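Local coordinates for protein Bug27 (Bordetella pertussis, PDB 2QPQ) that probably captures a small solute in the periplasm, as a Venus-flytrap binding protein of the Bug family, for delivery to a transport system, at residues Val105-Ala110 / Gly194-Leu199; Gly134-Gly139 / Ala180-Ser185. All blocks are in the same frame, centred on the assembly; numbering follows the deposited sequence.

Contact 1: residues Val105-Ala110 / Gly194-Leu199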
loop_
_atom_site.group_PDB
_atom_site.type_symbol
_atom_site.label_atom_id
_atom_site.label_comp_id
_atom_site.label_asym_id
_atom_site.label_seq_id
_atom_site.Cartn_x
_atom_site.Cartn_y
_atom_site.Cartn_z
ATOM N N VAL A 105 1.269 8.995 -5.235
ATOM C CA VAL A 105 1.396 10.180 -6.049
ATOM C C VAL A 105 1.918 11.329 -5.223
ATOM O O VAL A 105 1.519 11.501 -4.067
ATOM C CB VAL A 105 0.052 10.504 -6.728
ATOM C CG1 VAL A 105 -1.029 10.729 -5.654
ATOM C CG2 VAL A 105 0.208 11.654 -7.736
ATOM N N PHE A 106 2.879 12.063 -5.792
ATOM C CA PHE A 106 3.340 13.314 -5.216
ATOM C C PHE A 106 2.374 14.411 -5.653
ATOM O O PHE A 106 2.302 14.711 -6.836
ATOM C CB PHE A 106 4.757 13.630 -5.696
ATOM C CG PHE A 106 5.820 12.760 -5.081
ATOM C CD1 PHE A 106 5.866 11.407 -5.366
ATOM C CD2 PHE A 106 6.760 13.297 -4.203
ATOM C CE1 PHE A 106 6.840 10.581 -4.811
ATOM C CE2 PHE A 106 7.756 12.498 -3.652
ATOM C CZ PHE A 106 7.797 11.130 -3.955
ATOM N N VAL A 107 1.620 14.965 -4.704
ATOM C CA VAL A 107 0.618 16.004 -4.994
ATOM C C VAL A 107 0.947 17.330 -4.283
ATOM O O VAL A 107 1.525 17.379 -3.163
ATOM C CB VAL A 107 -0.858 15.532 -4.699
ATOM C CG1 VAL A 107 -1.214 14.354 -5.576
ATOM C CG2 VAL A 107 -1.060 15.100 -3.202
ATOM N N VAL A 108 0.583 18.400 -4.969
ATOM C CA VAL A 108 0.781 19.764 -4.481
ATOM C C VAL A 108 -0.553 20.521 -4.639
ATOM O O VAL A 108 -1.404 20.117 -5.437
ATOM C CB VAL A 108 1.988 20.517 -5.210
ATOM C CG1 VAL A 108 3.314 19.830 -4.946
ATOM C CG2 VAL A 108 1.740 20.726 -6.769
ATOM N N PRO A 109 -0.756 21.583 -3.840
ATOM C CA PRO A 109 -1.957 22.392 -3.955
ATOM C C PRO A 109 -2.081 22.994 -5.349
ATOM O O PRO A 109 -1.060 23.252 -6.016
ATOM C CB PRO A 109 -1.695 23.539 -2.969
ATOM C CG PRO A 109 -0.647 23.097 -2.087
ATOM C CD PRO A 109 0.151 22.088 -2.800
ATOM N N ALA A 110 -3.316 23.198 -5.775
ATOM C CA ALA A 110 -3.623 24.078 -6.922
ATOM C C ALA A 110 -2.840 25.372 -6.765
ATOM O O ALA A 110 -2.804 25.969 -5.676
ATOM C CB ALA A 110 -5.123 24.371 -6.989
ATOM N N GLY A 194 -9.046 19.494 -10.220
ATOM C CA GLY A 194 -8.044 20.554 -10.270
ATOM C C GLY A 194 -7.780 21.242 -8.935
ATOM O O GLY A 194 -7.270 22.374 -8.883
ATOM N N LYS A 195 -8.129 20.567 -7.842
ATOM C CA LYS A 195 -7.828 21.095 -6.523
ATOM C C LYS A 195 -6.390 20.758 -6.118
ATOM O O LYS A 195 -5.797 21.424 -5.279
ATOM C CB LYS A 195 -8.835 20.559 -5.502
ATOM C CG LYS A 195 -10.256 21.056 -5.792
ATOM C CD LYS A 195 -11.185 20.839 -4.629
ATOM C CE LYS A 195 -12.321 21.867 -4.643
ATOM N NZ LYS A 195 -12.580 22.534 -3.283
ATOM N N LEU A 196 -5.850 19.710 -6.722
ATOM C CA LEU A 196 -4.450 19.324 -6.535
ATOM C C LEU A 196 -3.827 19.124 -7.898
ATOM O O LEU A 196 -4.514 18.785 -8.858
ATOM C CB LEU A 196 -4.330 17.972 -5.805
ATOM C CG LEU A 196 -4.888 17.957 -4.370
ATOM C CD1 LEU A 196 -4.983 16.548 -3.872
ATOM C CD2 LEU A 196 -4.000 18.797 -3.411
ATOM N N GLN A 197 -2.510 19.228 -7.919
ATOM C CA GLN A 197 -1.706 18.901 -9.063
ATOM C C GLN A 197 -0.781 17.743 -8.696
ATOM O O GLN A 197 -0.227 17.730 -7.608
ATOM C CB GLN A 197 -0.905 20.133 -9.328
ATOM C CG GLN A 197 0.023 20.138 -10.480
ATOM C CD GLN A 197 0.571 21.543 -10.625
ATOM O OE1 GLN A 197 -0.211 22.489 -10.859
ATOM N NE2 GLN A 197 1.897 21.713 -10.413
ATOM N N ALA A 198 -0.637 16.780 -9.601
ATOM C CA ALA A 198 0.233 15.639 -9.403
ATOM C C ALA A 198 1.585 15.799 -10.107
ATOM O O ALA A 198 1.643 16.021 -11.320
ATOM C CB ALA A 198 -0.474 14.355 -9.849
ATOM N N LEU A 199 2.667 15.692 -9.340
ATOM C CA LEU A 199 4.010 15.808 -9.879
ATOM C C LEU A 199 4.576 14.501 -10.476
ATOM O O LEU A 199 5.331 14.511 -11.467
ATOM C CB LEU A 199 4.927 16.377 -8.798
ATOM C CG LEU A 199 4.614 17.796 -8.309
ATOM C CD1 LEU A 199 5.737 18.278 -7.377
ATOM C CD2 LEU A 199 4.407 18.755 -9.495
#
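Phe106 O accepts the backbone N-H of Leu199 in the shortest polar bond of this contact, 2.7 Å from Leu199 N with 162° at the hydrogen, and Ala198 CA leans a C-H toward the same oxygen. Two residues along, Val108 and Gln197 exchange a reciprocal pair: Val108 N lies 2.8 Å from Gln197 O, while Gln197 N reaches Val108 O at 2.9 Å and 172°. Past the last pair, Pro109 with Leu196, one further bond follows outside the strands: Ala110 N stands 3.1 Å from Lys195 O, well above that carbonyl's plane. Side chains divide between two faces. With Val107 lies Ala198, whose CB presses tightly on Val105 CG2 at 3.5 Å; Ile191 of helix 184-192 covers both Val107 and Ala198. On the face of Val108 and Gln197, Val108 turns its two branches to different partners. CG1, anti to the carbonyl carbon (chi1 -63°), meets Leu199 CD1 at 3.8 Å, the two side chains crossing at about a right angle. CG2 touches Gln197 CB at 3.7 Å, and Gln197 NE2 also lies close to the same methyl. Leu117 and Leu120 of helix 117-123 pack on Phe106 and Leu199. Gly194 closes the preceding helix with a Schellman motif. Non-hydrogen-bonded pairs Val107-Ala198 and Pro109-Leu196, flanking hydrogen-bonded Val108-Gln197, define an antiparallel beta ladder joining strand 196-201 to the end of the long strand 93-109.

Contact 2: residues Gly134-Gly139 / Ala180-Ser185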
loop_
_atom_site.group_PDB
_atom_site.type_symbol
_atom_site.label_atom_id
_atom_site.label_comp_id
_atom_site.label_asym_id
_atom_site.label_seq_id
_atom_site.Cartn_x
_atom_site.Cartn_y
_atom_site.Cartn_z
ATOM N N GLY A 134 3.957 15.766 3.353
ATOM C CA GLY A 134 3.068 14.915 4.157
ATOM C C GLY A 134 3.061 13.478 3.639
ATOM O O GLY A 134 3.428 13.229 2.490
ATOM N N SER A 135 2.717 12.516 4.498
ATOM C CA SER A 135 2.423 11.162 4.040
ATOM C C SER A 135 1.226 10.628 4.793
ATOM O O SER A 135 0.765 11.266 5.711
ATOM C CB SER A 135 3.620 10.214 4.242
ATOM O OG SER A 135 3.661 9.778 5.586
ATOM N N CYS A 136 0.790 9.425 4.417
ATOM C CA CYS A 136 -0.317 8.695 5.024
ATOM C C CYS A 136 0.083 8.071 6.392
ATOM O O CYS A 136 -0.752 7.486 7.065
ATOM C CB CYS A 136 -0.811 7.607 4.005
ATOM S SG CYS A 136 -1.447 8.481 2.527
ATOM N N GLY A 137 1.342 8.239 6.818
ATOM C CA GLY A 137 1.746 7.782 8.134
ATOM C C GLY A 137 3.202 7.369 8.221
ATOM O O GLY A 137 3.840 6.998 7.238
ATOM N N ASN A 138 3.727 7.462 9.422
ATOM C CA ASN A 138 5.077 7.018 9.713
ATOM C C ASN A 138 5.214 5.517 9.401
ATOM O O ASN A 138 4.427 4.679 9.912
ATOM C CB ASN A 138 5.332 7.313 11.172
ATOM C CG ASN A 138 6.783 7.423 11.486
ATOM O OD1 ASN A 138 7.568 7.880 10.667
ATOM N ND2 ASN A 138 7.155 6.986 12.667
ATOM N N GLY A 139 6.174 5.187 8.524
ATOM C CA GLY A 139 6.440 3.793 8.154
ATOM C C GLY A 139 5.511 3.270 7.044
ATOM O O GLY A 139 5.560 2.091 6.668
ATOM N N ALA A 180 2.484 16.414 -0.513
ATOM C CA ALA A 180 2.280 15.142 0.170
ATOM C C ALA A 180 2.430 13.976 -0.787
ATOM O O ALA A 180 2.214 14.079 -2.005
ATOM C CB ALA A 180 0.851 15.083 0.856
ATOM N N VAL A 181 2.738 12.838 -0.197
ATOM C CA VAL A 181 2.700 11.582 -0.909
ATOM C C VAL A 181 1.550 10.743 -0.362
ATOM O O VAL A 181 1.516 10.401 0.820
ATOM C CB VAL A 181 4.021 10.874 -0.761
ATOM C CG1 VAL A 181 3.999 9.556 -1.548
ATOM C CG2 VAL A 181 5.115 11.854 -1.247
ATOM N N VAL A 182 0.582 10.442 -1.231
ATOM C CA VAL A 182 -0.580 9.697 -0.794
ATOM C C VAL A 182 -0.881 8.642 -1.867
ATOM O O VAL A 182 -0.255 8.624 -2.926
ATOM C CB VAL A 182 -1.811 10.635 -0.480
ATOM C CG1 VAL A 182 -1.448 11.659 0.630
ATOM C CG2 VAL A 182 -2.273 11.377 -1.727
ATOM N N THR A 183 -1.838 7.771 -1.613
ATOM C CA THR A 183 -2.197 6.808 -2.636
ATOM C C THR A 183 -2.888 7.550 -3.769
ATOM O O THR A 183 -3.665 8.505 -3.525
ATOM C CB THR A 183 -3.169 5.755 -2.096
ATOM O OG1 THR A 183 -4.364 6.407 -1.681
ATOM C CG2 THR A 183 -2.552 4.946 -0.935
ATOM N N ALA A 184 -2.611 7.111 -4.996
ATOM C CA ALA A 184 -3.350 7.568 -6.174
ATOM C C ALA A 184 -4.883 7.539 -6.018
ATOM O O ALA A 184 -5.578 8.485 -6.384
ATOM C CB ALA A 184 -2.900 6.794 -7.419
ATOM N N SER A 185 -5.408 6.472 -5.450
ATOM C CA SER A 185 -6.849 6.311 -5.241
ATOM C C SER A 185 -7.490 7.420 -4.377
ATOM O O SER A 185 -8.569 7.930 -4.732
ATOM C CB SER A 185 -7.116 4.941 -4.620
ATOM O OG SER A 185 -6.225 4.774 -3.522
#
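Gly134 and Ala180 run side by side as a parallel pair, their CA atoms 4.1 Å apart, a close approach helped by the absence of a side chain on Gly134. One backbone bond secures it: Val181 N donates to Gly134 O at 2.8 Å with 168° at the hydrogen, the donor tilted out of the carbonyl plane. Ala180 CA also comes within 3.2 Å of that oxygen. Val181 O has no hydrogen-bond donor in the model, although it is buried here; its neighbour across the contact is Ser135 CA, at 3.4 Å with a fairly straight C-H approach of 158°. Past this point the sulfur of Cys136 takes over. With SG anti to the carbonyl carbon (chi1 -63°), it rests on Val182, 3.6 Å from Val182 CA and 3.7 Å from Val182 CG1. The next shell fixes that sulfur: a disulfide ties Cys136 to Cys165 at the start of helix 165-173, whose Ala168 and Leu169 also pack on Val182. Thr183 occupies the N-cap of helix 184-192, and Thr183 OG1 shares a hydrogen bond with Ser185 OG at 3.1 Å. Strand 132-135 ends first, level with Val181, and turns toward helix 141-153, while 180-183 runs two residues further, straight into helix 184-192. Such strand ends, in a parallel pair of an alpha/beta domain, commonly border the ligand cleft in periplasmic binding proteins.

In the fold
Strand 180-183 joins the two contacts, lying between 132-135 and the long strand 93-109 in one mixed sheet. Probable hydrogen bonds carry the sheet from contact 2 to contact 1: Val105 N to Val182 O at 2.8 Å and Val107 N to Ala180 O at 2.9 Å. Phe106 CE2 packs 3.6 Å from Val181 CG2. The contact centres are about 13 Å apart, and contact 2 is nested within the chain loop that contact 1 closes, helix 184-192 leading from one to the other. A bound citric acid molecule lies about 4 Å from the Cys136 side chain in contact 2; it probably comes from the crystallisation liquor, though such molecules often mark a pocket.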